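Cellulose binding domain-containing protein (Clostridium clariflavum, PDB 4B96) probably binds cellulose through this C-terminal family 3b carbohydrate-binding module, a calcium-containing part of a biomass-sensing membrane protein. Local coordinates at residues 138-142 with 143-147; 8-11 with 12-16. All coordinates share one frame; numbering follows the deposited sequence.

Interaction 1: 138-142 with 143-147; sequences VYISD and KLVWG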
loop_
_atom_site.group_PDB
_atom_site.type_symbol
_atom_site.label_atom_id
_atom_site.label_comp_id
_atom_site.label_asym_id
_atom_site.label_seq_id
_atom_site.Cartn_x
_atom_site.Cartn_y
_atom_site.Cartn_z
ATOM N N VAL A 138 6.504 -2.012 4.759
ATOM C CA VAL A 138 7.568 -1.253 5.420
ATOM C C VAL A 138 6.901 -0.354 6.453
ATOM O O VAL A 138 5.835 0.248 6.180
ATOM C CB VAL A 138 8.383 -0.351 4.400
ATOM C CG1 VAL A 138 9.574 0.276 5.141
ATOM C CG2 VAL A 138 8.878 -1.187 3.242
ATOM N N TYR A 139 7.544 -0.239 7.604
ATOM C CA TYR A 139 7.085 0.608 8.681
ATOM C C TYR A 139 8.197 1.548 9.096
ATOM O O TYR A 139 9.353 1.156 9.193
ATOM C CB TYR A 139 6.694 -0.204 9.937
ATOM C CG TYR A 139 5.692 -1.262 9.585
ATOM C CD1 TYR A 139 6.116 -2.415 8.917
ATOM C CD2 TYR A 139 4.306 -1.078 9.840
ATOM C CE1 TYR A 139 5.218 -3.378 8.510
ATOM C CE2 TYR A 139 3.362 -2.070 9.470
ATOM C CZ TYR A 139 3.840 -3.218 8.806
ATOM O OH TYR A 139 3.002 -4.234 8.359
ATOM N N ILE A 140 7.806 2.784 9.387
ATOM C CA ILE A 140 8.729 3.728 10.049
ATOM C C ILE A 140 8.115 4.060 11.384
ATOM O O ILE A 140 6.952 4.507 11.453
ATOM C CB ILE A 140 8.878 5.014 9.247
ATOM C CG1 ILE A 140 9.515 4.720 7.903
ATOM C CG2 ILE A 140 9.717 6.048 10.081
ATOM C CD1 ILE A 140 9.466 5.942 6.945
ATOM N N SER A 141 8.856 3.767 12.440
ATOM C CA SER A 141 8.370 3.800 13.838
ATOM C C SER A 141 6.968 3.222 13.976
ATOM O O SER A 141 6.065 3.856 14.563
ATOM C CB SER A 141 8.438 5.210 14.414
ATOM O OG SER A 141 9.777 5.683 14.342
ATOM N N ASP A 142 6.793 2.047 13.384
ATOM C CA ASP A 142 5.548 1.314 13.476
ATOM C C ASP A 142 4.357 1.899 12.703
ATOM O O ASP A 142 3.271 1.311 12.758
ATOM C CB ASP A 142 5.165 1.058 14.944
ATOM C CG ASP A 142 6.254 0.267 15.702
ATOM O OD1 ASP A 142 6.730 -0.781 15.171
ATOM O OD2 ASP A 142 6.638 0.716 16.799
ATOM N N LYS A 143 4.560 2.995 11.961
ATOM C CA LYS A 143 3.548 3.456 10.990
ATOM C C LYS A 143 3.745 2.736 9.613
ATOM O O LYS A 143 4.866 2.647 9.107
ATOM C CB LYS A 143 3.610 4.988 10.849
ATOM C CG LYS A 143 2.295 5.594 10.464
ATOM C CD LYS A 143 2.291 7.118 10.567
ATOM C CE LYS A 143 3.195 7.667 11.701
ATOM N NZ LYS A 143 3.189 9.189 11.757
ATOM N N LEU A 144 2.670 2.217 9.005
ATOM C CA LEU A 144 2.795 1.447 7.765
ATOM C C LEU A 144 3.016 2.453 6.636
ATOM O O LEU A 144 2.187 3.350 6.451
ATOM C CB LEU A 144 1.479 0.675 7.503
ATOM C CG LEU A 144 1.400 -0.045 6.151
ATOM C CD1 LEU A 144 2.536 -1.111 5.971
ATOM C CD2 LEU A 144 -0.001 -0.742 6.093
ATOM N N VAL A 145 4.145 2.382 5.928
ATOM C CA VAL A 145 4.467 3.408 4.929
ATOM C C VAL A 145 4.549 2.844 3.513
ATOM O O VAL A 145 4.760 3.600 2.567
ATOM C CB VAL A 145 5.766 4.196 5.250
ATOM C CG1 VAL A 145 5.622 4.910 6.578
ATOM C CG2 VAL A 145 6.999 3.221 5.236
ATOM N N TRP A 146 4.352 1.527 3.371
ATOM C CA TRP A 146 4.465 0.899 2.066
ATOM C C TRP A 146 3.859 -0.471 2.176
ATOM O O TRP A 146 4.131 -1.194 3.145
ATOM C CB TRP A 146 5.962 0.701 1.653
ATOM C CG TRP A 146 6.049 -0.092 0.362
ATOM C CD1 TRP A 146 6.136 -1.504 0.236
ATOM C CD2 TRP A 146 5.958 0.415 -0.971
ATOM N NE1 TRP A 146 6.086 -1.845 -1.101
ATOM C CE2 TRP A 146 5.993 -0.699 -1.851
ATOM C CE3 TRP A 146 5.885 1.717 -1.523
ATOM C CZ2 TRP A 146 5.964 -0.552 -3.244
ATOM C CZ3 TRP A 146 5.804 1.858 -2.921
ATOM C CH2 TRP A 146 5.874 0.727 -3.767
ATOM N N GLY A 147 3.058 -0.841 1.184
ATOM C CA GLY A 147 2.634 -2.223 1.065
ATOM C C GLY A 147 1.261 -2.538 1.643
ATOM O O GLY A 147 0.637 -1.688 2.289
#
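Val138 faces Val145 and Trp146 together, and its doubled partner makes a classic beta bulge in a two-stranded hairpin. Val138 O takes a nearly straight bond from Val145 N (2.7 Å, 174° at the hydrogen) and a weak one from Trp146 N, while Val138 N donates to Trp146 O at 3.0 Å. Nearer the turn, Ile140 and Lys143 form a hydrogen-bonded pair: Ile140 N meets Lys143 O in its carbonyl plane, whereas Lys143 N sits above the carbonyl plane of Ile140 O. Between these pairs, Tyr139 CA lies 3.0 Å from Lys143 O in a CA-H...O contact. A type I' turn joins the strands; Ser141 and Asp142 both adopt the left-handed backbone it needs, which aspartate tolerates.

Val145 CG2, lodged between its own backbone N and carbonyl carbon (chi1 of CG1 -61°), meets Val138 CG1 at 3.9 Å and Ile140 CG1 at 4.0 Å, branched side chains that suit strands. Trp146 CB lies against Val138 CB. On the other face, Leu144 CD1 packs over the Tyr139 ring in a CH-pi contact, 4.1 Å from its centroid and 27° off the normal.

The polar ends find partners beyond the two segments: Tyr139 OH bonds to Glu149 and Thr137, Asp142 forms a salt bridge with Lys41, and Trp146 NE1 bonds to Trp133 O. Strand 143-146 edges its sheet within the chain, and there Leu144 meets Leu144 of the second subunit, while Lys143 and Val145 touch its Tyr151. Strand 136-140 pairs with strand 40-47, and Val138 and Trp146 rest on strand 5-9 of the facing sheet.

Interaction 2: 8-11 with 12-16; sequences KHYN and EQQSL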
loop_
_atom_site.group_PDB
_atom_site.type_symbol
_atom_site.label_atom_id
_atom_site.label_comp_id
_atom_site.label_asym_id
_atom_site.label_seq_id
_atom_site.Cartn_x
_atom_site.Cartn_y
_atom_site.Cartn_z
ATOM N N LYS A 8 11.322 -2.439 -3.566
ATOM C CA LYS A 8 11.331 -3.405 -4.671
ATOM C C LYS A 8 11.796 -4.740 -4.116
ATOM O O LYS A 8 12.465 -4.774 -3.100
ATOM C CB LYS A 8 12.345 -2.980 -5.755
ATOM C CG LYS A 8 12.049 -1.656 -6.459
ATOM C CD LYS A 8 13.111 -1.427 -7.592
ATOM C CE LYS A 8 12.784 -0.225 -8.440
ATOM N NZ LYS A 8 13.791 -0.079 -9.546
ATOM N N HIS A 9 11.398 -5.841 -4.756
ATOM C CA HIS A 9 11.721 -7.160 -4.237
ATOM C C HIS A 9 12.077 -8.016 -5.427
ATOM O O HIS A 9 11.559 -7.784 -6.549
ATOM C CB HIS A 9 10.487 -7.728 -3.536
ATOM C CG HIS A 9 10.531 -9.204 -3.272
ATOM N ND1 HIS A 9 11.542 -9.810 -2.534
ATOM C CD2 HIS A 9 9.647 -10.198 -3.592
ATOM C CE1 HIS A 9 11.284 -11.111 -2.428
ATOM N NE2 HIS A 9 10.146 -11.373 -3.066
ATOM N N TYR A 10 12.942 -8.998 -5.200
ATOM C CA TYR A 10 13.180 -9.995 -6.213
ATOM C C TYR A 10 13.336 -11.305 -5.525
ATOM O O TYR A 10 14.029 -11.430 -4.531
ATOM C CB TYR A 10 14.463 -9.699 -7.050
ATOM C CG TYR A 10 14.687 -10.817 -8.057
ATOM C CD1 TYR A 10 13.642 -11.203 -8.921
ATOM C CD2 TYR A 10 15.893 -11.527 -8.121
ATOM C CE1 TYR A 10 13.784 -12.228 -9.822
ATOM C CE2 TYR A 10 16.064 -12.561 -9.053
ATOM C CZ TYR A 10 14.997 -12.914 -9.887
ATOM O OH TYR A 10 15.112 -13.944 -10.808
ATOM N N ASN A 11 12.662 -12.345 -5.996
ATOM C CA ASN A 11 12.812 -13.677 -5.380
ATOM C C ASN A 11 13.468 -14.677 -6.342
ATOM O O ASN A 11 12.840 -15.154 -7.309
ATOM C CB ASN A 11 11.443 -14.230 -4.939
ATOM C CG ASN A 11 11.547 -15.314 -3.845
ATOM O OD1 ASN A 11 12.509 -16.111 -3.824
ATOM N ND2 ASN A 11 10.532 -15.351 -2.918
ATOM N N GLU A 12 14.723 -15.020 -6.055
ATOM C CA GLU A 12 15.531 -15.860 -6.909
ATOM C C GLU A 12 15.008 -17.278 -6.984
ATOM O O GLU A 12 15.351 -18.002 -7.901
ATOM C CB GLU A 12 16.986 -15.910 -6.367
ATOM C CG GLU A 12 17.726 -14.585 -6.498
ATOM C CD GLU A 12 17.430 -13.583 -5.366
ATOM O OE1 GLU A 12 16.688 -13.900 -4.424
ATOM O OE2 GLU A 12 17.961 -12.457 -5.411
ATOM N N GLN A 13 14.209 -17.683 -5.992
ATOM C CA GLN A 13 13.609 -19.016 -5.953
ATOM C C GLN A 13 12.158 -18.959 -6.368
ATOM O O GLN A 13 11.264 -18.754 -5.511
ATOM C CB GLN A 13 13.617 -19.592 -4.520
ATOM C CG GLN A 13 14.960 -19.558 -3.783
ATOM C CD GLN A 13 15.874 -20.673 -4.210
ATOM O OE1 GLN A 13 15.435 -21.622 -4.857
ATOM N NE2 GLN A 13 17.153 -20.568 -3.850
ATOM N N GLN A 14 11.883 -19.183 -7.644
ATOM C CA GLN A 14 10.496 -19.052 -8.086
ATOM C C GLN A 14 9.767 -20.394 -8.212
ATOM O O GLN A 14 8.631 -20.429 -8.624
ATOM C CB GLN A 14 10.403 -18.218 -9.359
ATOM C CG GLN A 14 10.586 -16.719 -9.033
ATOM C CD GLN A 14 10.343 -15.850 -10.210
ATOM O OE1 GLN A 14 9.700 -16.262 -11.186
ATOM N NE2 GLN A 14 10.853 -14.608 -10.145
ATOM N N SER A 15 10.438 -21.494 -7.880
ATOM C CA SER A 15 9.760 -22.817 -7.798
ATOM C C SER A 15 8.807 -22.786 -6.597
ATOM O O SER A 15 9.122 -22.171 -5.578
ATOM C CB SER A 15 10.774 -23.911 -7.538
ATOM O OG SER A 15 11.539 -24.135 -8.703
ATOM N N LEU A 16 7.658 -23.449 -6.715
ATOM C CA LEU A 16 6.690 -23.468 -5.616
ATOM C C LEU A 16 7.326 -24.160 -4.384
ATOM O O LEU A 16 7.155 -23.724 -3.265
ATOM C CB LEU A 16 5.420 -24.220 -6.056
ATOM C CG LEU A 16 4.590 -23.532 -7.146
ATOM C CD1 LEU A 16 3.225 -24.157 -7.180
ATOM C CD2 LEU A 16 4.512 -21.999 -6.818
#
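Between Asn11 and Gln14 the chain turns out of its extended course. Tyr10 and Asn11 continue the stretched backbone of strand 5-9, but Glu12 drops into the helical region (phi/psi -67°/-21°), which kinks the chain before it runs on beyond the end of the strand. In one of the two conformers of Asn11, OD1 accepts a bond from Gln13 N at 3.2 Å, with the donor tilted from the side-chain carbonyl plane. This side-chain-to-backbone bond is an Asx turn, which the short asparagine amide suits; with the other conformer its permanence is doubtful.

Glu12 and Gln14 approach the Tyr10 ring from the same side, their flat ends steeply inclined to it. CG of Glu12, beside its own backbone N, comes within 3.7 Å of Tyr10 CE2, and the bend at chi2 (83°) turns the carboxylate back so that OE2 lies 3.5 Å from Tyr10 CD2. The backbone N of Glu12 lies over one ring face, toward the rim. Gln14, its chain extended beyond CG, passes Asn11 O at 3.2 Å from CG and brings NE2 obliquely to 3.8 Å from Tyr10 CE1. That amide is fixed at both ends, OE1 by Gly126 N and NE2 by Asn127 O.

The Asn11 side chain lies about 7 Å from that of Asp120, a calcium ligand, and about 11 Å from the calcium ion: near the site, without supplying a ligand. The loop leads from strand 5-9, bonded to strands 20-29 and 131-132, toward strand 17-18, and Gln117 bonds to the carbonyls of Gln13 and Ser15.

From the N terminus, strand 5-9 runs directly into interaction 2, a local bend that starts the loop to strand 17-18. More than a hundred residues later, interaction 1 closes the tight hairpin of strands 136-140 and 143-146. The two follow in series, neither nesting nor crossing. The centres of interactions 1 and 2 are about 22 Å apart, on opposite sides of the chain's centre. Interaction 1 lies in one sheet of the beta sandwich of this family 3 module; interaction 2 leaves the end of a strand of the other. Trp133 lies between them: its ring meets that of His9, and its carbonyl receives the indole N-H of Trp146.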